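Local coordinates for microcin B17-processing protein McbB (Escherichia coli str. K-12 substr. MG1655, PDB 6GRH) that is needed to process the inactive precursor of the antibiotic peptide microcin B17 into its active form, at residues P164-I169 and Y184-G189; G189-F194 and E282-W287. All blocks are in the same frame, centred on the assembly; numbering follows the deposited sequence.

Contact 1: P164-I169 and Y184-G189; sequences PGVAFI and YSPDLG
Phe-168 and Tyr-184 lie side by side with their side chains pointing the same way. Their ring planes are nearly parallel, 23° apart, but slid past each other, so there is little overlap. The centroids are 5.6 Å apart. Contact is made at the near corners, where Phe-168 CD1 meets Tyr-184 CD2 at 3.5 Å. With Phe-168 CG anti to its carbonyl carbon and Tyr-184 CG anti to its backbone N (chi1 177°), the two side chains come to lie on the same side of the bridge. The edge of the Phe-168 ring also meets Tyr-184 O in plane. One face of the Tyr-184 ring carries Pro-186 CD over its centre.

The backbones of the pair run antiparallel and form a single hydrogen-bonded bridge. Phe-168 N donates to Tyr-184 O, and Tyr-184 N donates to Phe-168 O, both at 2.8 Å. Ala-167 CA adds a C-H...O contact to Tyr-184 O.

Beyond the bridge, the polar links run through water, while Val-166 CG1 packs on Pro-186 CD. Val-166 O accepts from two waters: one accepts from Asp-187 N, and the other is hydrogen-bonded to Ser-185 OG. A third water accepts from Gly-165 N and donates to Asp-187 OD1. Ser-185 OG also accepts from Leu-188 N at 3.1 Å, an ST motif within the loop.

The strand 167-174 pairs on its other side with strand 139-144 of the mixed sheet. Tyr-157 of helix 150-160 meets both rings, edge-to-face on Phe-168, while Ile-156 and Phe-160 of that helix also touch Phe-168. Tyr-184 OH is hydrogen-bonded to Glu-161, just past the helix. The contact thus ties the loop leading to helix 193-204 to strand 167-174, with helix 150-160 packed against its aromatic pair.

Contact 2: G189-F194 and E282-W287; sequences GTPCHF and EPVIHW. With ZN (zinc ion), chain F.
His-286 reaches across to Gly-189 and Pro-191 with its imidazole. From CB, CG is anti to the carbonyl carbon and beside the backbone N (chi1 -69°). CG and ND1 both lie near Pro-191 CG, as does His-286 CD2, which also meets Pro-191 CA at 3.9 Å. His-286 CE1 approaches Gly-189 O at 3.3 Å. At the tip, His-286 NE2 makes a weak, bent hydrogen bond to Gly-189 O, 3.0 Å long with an angle of 128° at the hydrogen. Gly-189 O and a water both lie at the ring edge, in its plane. That water also hydrogen-bonds His-286 NE2, 3.2 Å away, and donates to Thr-190 O.

The proline crosses the histidine at about a right angle. Pro-191 CG sits over the centre of one face of the His-286 ring, a CH-pi contact. Pro-191 CB packs on Val-284 CG2 at 4.1 Å.

Gln-251 of the neighbouring McbC chain also donates to Gly-189 O. Next along the chain, Cys-192 sits at the N-cap of helix 193-204 and binds zinc through SG at 2.3 Å. Cys-195, Cys-290 and Cys-292 complete the site. This is a four-cysteine zinc site, built from a CxxC pair at a helix start and a CxC pair near the C-terminus.

Contacts 1 and 2 follow each other along the chain and share Gly-189. Contact 1 is the more buried and joins a strand of the mixed sheet to the loop after strand 177-180. Contact 2 is partly buried and lies in loops and the start of helix 193-204, next to the zinc. Contact 1 combines a strand bridge and an aromatic pair; contact 2 rests on a proline-histidine CH-pi contact and one weak bond beside a metal. Both use water, three in contact 1 and one in contact 2. They also touch directly. Thr-190 OG1 probably accepts a hydrogen bond from Ser-185 N and is also hydrogen-bonded to Val-183 O, and Tyr-184 packs on Cys-192. The McbC chain reaches both.

Contact 1: P164-I169 and Y184-G189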
# COMPACT_ATOMS: atom_id res chain seq x y z
N PRO B 164 -9.13 34.76 -2.95
CA PRO B 164 -8.20 34.55 -4.07
C PRO B 164 -6.81 34.07 -3.63
O PRO B 164 -6.20 34.65 -2.74
CB PRO B 164 -8.10 35.94 -4.70
CG PRO B 164 -9.37 36.63 -4.34
CD PRO B 164 -9.78 36.09 -3.00
N GLY B 165 -6.35 32.97 -4.22
CA GLY B 165 -5.01 32.45 -3.94
C GLY B 165 -4.79 31.80 -2.59
O GLY B 165 -3.65 31.48 -2.26
N VAL B 166 -5.85 31.57 -1.82
CA VAL B 166 -5.73 31.02 -0.47
C VAL B 166 -5.25 29.57 -0.54
O VAL B 166 -5.42 28.90 -1.57
CB VAL B 166 -7.08 31.07 0.26
CG1 VAL B 166 -8.10 30.07 -0.29
CG2 VAL B 166 -6.92 30.89 1.75
N ALA B 167 -4.62 29.11 0.52
CA ALA B 167 -4.41 27.69 0.77
C ALA B 167 -4.45 27.47 2.28
O ALA B 167 -4.31 28.41 3.06
CB ALA B 167 -3.09 27.20 0.19
N PHE B 168 -4.66 26.23 2.67
CA PHE B 168 -4.77 25.85 4.07
C PHE B 168 -3.86 24.69 4.37
O PHE B 168 -3.68 23.79 3.52
CB PHE B 168 -6.19 25.39 4.42
CG PHE B 168 -7.28 26.36 4.07
CD1 PHE B 168 -7.76 26.44 2.76
CD2 PHE B 168 -7.83 27.15 5.03
CE1 PHE B 168 -8.78 27.31 2.43
CE2 PHE B 168 -8.86 28.02 4.72
CZ PHE B 168 -9.34 28.09 3.41
N ILE B 169 -3.36 24.68 5.61
CA ILE B 169 -2.73 23.51 6.21
C ILE B 169 -3.40 23.36 7.54
O ILE B 169 -3.73 24.37 8.16
CB ILE B 169 -1.21 23.70 6.39
CG1 ILE B 169 -0.56 23.68 5.02
CG2 ILE B 169 -0.61 22.60 7.27
CD1 ILE B 169 0.84 24.22 4.98
N TYR B 184 -4.03 22.14 1.30
CA TYR B 184 -5.30 22.32 0.63
C TYR B 184 -5.39 23.66 -0.11
O TYR B 184 -5.55 24.71 0.51
CB TYR B 184 -6.45 22.21 1.65
CG TYR B 184 -7.81 22.46 1.06
CD1 TYR B 184 -8.16 21.96 -0.21
CD2 TYR B 184 -8.75 23.20 1.75
CE1 TYR B 184 -9.41 22.23 -0.77
CE2 TYR B 184 -10.00 23.47 1.21
CZ TYR B 184 -10.33 22.99 -0.03
OH TYR B 184 -11.56 23.30 -0.52
N SER B 185 -5.32 23.59 -1.44
CA SER B 185 -5.38 24.75 -2.31
C SER B 185 -6.54 24.56 -3.27
O SER B 185 -6.46 23.69 -4.15
CB SER B 185 -4.09 24.90 -3.10
OG SER B 185 -4.24 25.83 -4.18
N PRO B 186 -7.62 25.35 -3.10
CA PRO B 186 -8.69 25.23 -4.08
C PRO B 186 -8.24 25.52 -5.51
O PRO B 186 -8.65 24.81 -6.42
CB PRO B 186 -9.72 26.24 -3.60
CG PRO B 186 -9.49 26.32 -2.12
CD PRO B 186 -8.05 26.10 -1.91
N ASP B 187 -7.39 26.52 -5.71
CA ASP B 187 -6.84 26.83 -7.03
C ASP B 187 -6.16 25.60 -7.65
O ASP B 187 -6.35 25.35 -8.83
CB ASP B 187 -5.81 27.96 -6.97
CG ASP B 187 -6.44 29.34 -6.84
OD1 ASP B 187 -7.65 29.50 -7.07
OD2 ASP B 187 -5.66 30.29 -6.52
N LEU B 188 -5.38 24.86 -6.87
CA LEU B 188 -4.63 23.68 -7.37
C LEU B 188 -5.37 22.33 -7.34
O LEU B 188 -4.85 21.33 -7.85
CB LEU B 188 -3.31 23.56 -6.62
CG LEU B 188 -2.33 24.72 -6.80
CD1 LEU B 188 -1.16 24.55 -5.86
CD2 LEU B 188 -1.81 24.87 -8.23
N GLY B 189 -6.55 22.32 -6.73
CA GLY B 189 -7.44 21.16 -6.68
C GLY B 189 -7.01 20.02 -5.77
O GLY B 189 -7.38 18.87 -6.02
O HOH W 1 -8.11 31.99 -6.28
O HOH W 2 -6.93 28.79 -3.82
O HOH W 3 -3.35 28.21 -3.33

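Contact 2: G189-F194 and E282-W287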
# COMPACT_ATOMS: atom_id res chain seq x y z
N GLY B 189 -6.55 22.32 -6.73
CA GLY B 189 -7.44 21.16 -6.68
C GLY B 189 -7.01 20.02 -5.77
O GLY B 189 -7.38 18.87 -6.02
N THR B 190 -6.23 20.33 -4.73
CA THR B 190 -5.67 19.32 -3.83
C THR B 190 -6.65 18.96 -2.69
O THR B 190 -7.54 19.77 -2.37
CB THR B 190 -4.34 19.77 -3.19
OG1 THR B 190 -4.53 21.01 -2.51
CG2 THR B 190 -3.26 19.95 -4.23
N PRO B 191 -6.50 17.76 -2.08
CA PRO B 191 -7.45 17.32 -1.06
C PRO B 191 -7.43 18.13 0.21
O PRO B 191 -6.38 18.52 0.68
CB PRO B 191 -7.01 15.87 -0.75
CG PRO B 191 -6.27 15.43 -1.97
CD PRO B 191 -5.55 16.68 -2.43
N CYS B 192 -8.62 18.29 0.77
CA CYS B 192 -8.85 19.07 1.95
C CYS B 192 -8.62 18.26 3.23
O CYS B 192 -8.26 17.10 3.17
CB CYS B 192 -10.27 19.63 1.88
SG CYS B 192 -11.56 18.49 2.43
N HIS B 193 -8.77 18.91 4.37
CA HIS B 193 -8.67 18.24 5.66
C HIS B 193 -9.53 16.98 5.81
O HIS B 193 -9.09 15.98 6.37
CB HIS B 193 -9.10 19.17 6.75
CG HIS B 193 -9.26 18.51 8.07
ND1 HIS B 193 -8.19 18.00 8.77
CD2 HIS B 193 -10.37 18.27 8.81
CE1 HIS B 193 -8.64 17.47 9.90
NE2 HIS B 193 -9.95 17.62 9.95
N PHE B 194 -10.77 17.06 5.34
CA PHE B 194 -11.71 15.94 5.51
C PHE B 194 -11.27 14.73 4.68
O PHE B 194 -11.39 13.59 5.12
CB PHE B 194 -13.15 16.42 5.29
CG PHE B 194 -13.58 17.43 6.31
CD1 PHE B 194 -13.80 17.03 7.63
CD2 PHE B 194 -13.64 18.78 6.00
CE1 PHE B 194 -14.10 17.95 8.61
CE2 PHE B 194 -13.98 19.72 6.97
CZ PHE B 194 -14.20 19.31 8.28
N GLU B 282 3.11 11.25 3.04
CA GLU B 282 2.20 10.43 2.24
C GLU B 282 1.17 11.30 1.52
O GLU B 282 0.52 12.10 2.16
CB GLU B 282 1.47 9.43 3.17
CG GLU B 282 0.69 8.34 2.47
CD GLU B 282 0.13 7.24 3.40
OE1 GLU B 282 0.25 7.35 4.64
OE2 GLU B 282 -0.43 6.24 2.88
N PRO B 283 1.02 11.12 0.19
CA PRO B 283 -0.05 11.84 -0.51
C PRO B 283 -1.36 11.11 -0.28
O PRO B 283 -1.39 9.90 -0.39
CB PRO B 283 0.40 11.78 -1.97
CG PRO B 283 1.19 10.49 -2.08
CD PRO B 283 1.71 10.17 -0.70
N VAL B 284 -2.43 11.81 0.06
CA VAL B 284 -3.74 11.16 0.21
C VAL B 284 -4.60 11.44 -1.02
O VAL B 284 -4.46 12.47 -1.64
CB VAL B 284 -4.48 11.56 1.51
CG1 VAL B 284 -3.51 11.53 2.70
CG2 VAL B 284 -5.16 12.90 1.39
N ILE B 285 -5.50 10.53 -1.33
CA ILE B 285 -6.49 10.73 -2.38
C ILE B 285 -7.67 11.58 -1.87
O ILE B 285 -7.87 11.72 -0.66
CB ILE B 285 -6.99 9.39 -2.98
CG1 ILE B 285 -7.75 8.55 -1.95
CG2 ILE B 285 -5.81 8.58 -3.53
CD1 ILE B 285 -8.45 7.36 -2.54
N HIS B 286 -8.40 12.16 -2.80
CA HIS B 286 -9.70 12.79 -2.47
C HIS B 286 -10.64 11.72 -1.93
O HIS B 286 -10.70 10.61 -2.46
CB HIS B 286 -10.33 13.42 -3.70
CG HIS B 286 -9.60 14.62 -4.20
ND1 HIS B 286 -8.57 14.55 -5.11
CD2 HIS B 286 -9.77 15.94 -3.93
CE1 HIS B 286 -8.13 15.77 -5.36
NE2 HIS B 286 -8.85 16.63 -4.67
N TRP B 287 -11.31 12.01 -0.83
CA TRP B 287 -12.24 11.06 -0.27
C TRP B 287 -13.51 11.07 -1.14
O TRP B 287 -14.01 12.14 -1.52
CB TRP B 287 -12.55 11.41 1.17
CG TRP B 287 -13.53 10.53 1.83
CD1 TRP B 287 -13.60 9.18 1.77
CD2 TRP B 287 -14.56 10.95 2.72
NE1 TRP B 287 -14.61 8.73 2.57
CE2 TRP B 287 -15.21 9.80 3.17
CE3 TRP B 287 -14.98 12.21 3.19
CZ2 TRP B 287 -16.28 9.85 4.08
CZ3 TRP B 287 -16.05 12.26 4.08
CH2 TRP B 287 -16.68 11.09 4.52
ZN ZN F . -11.96 16.92 0.76
O HOH W 4 -9.91 19.48 -3.62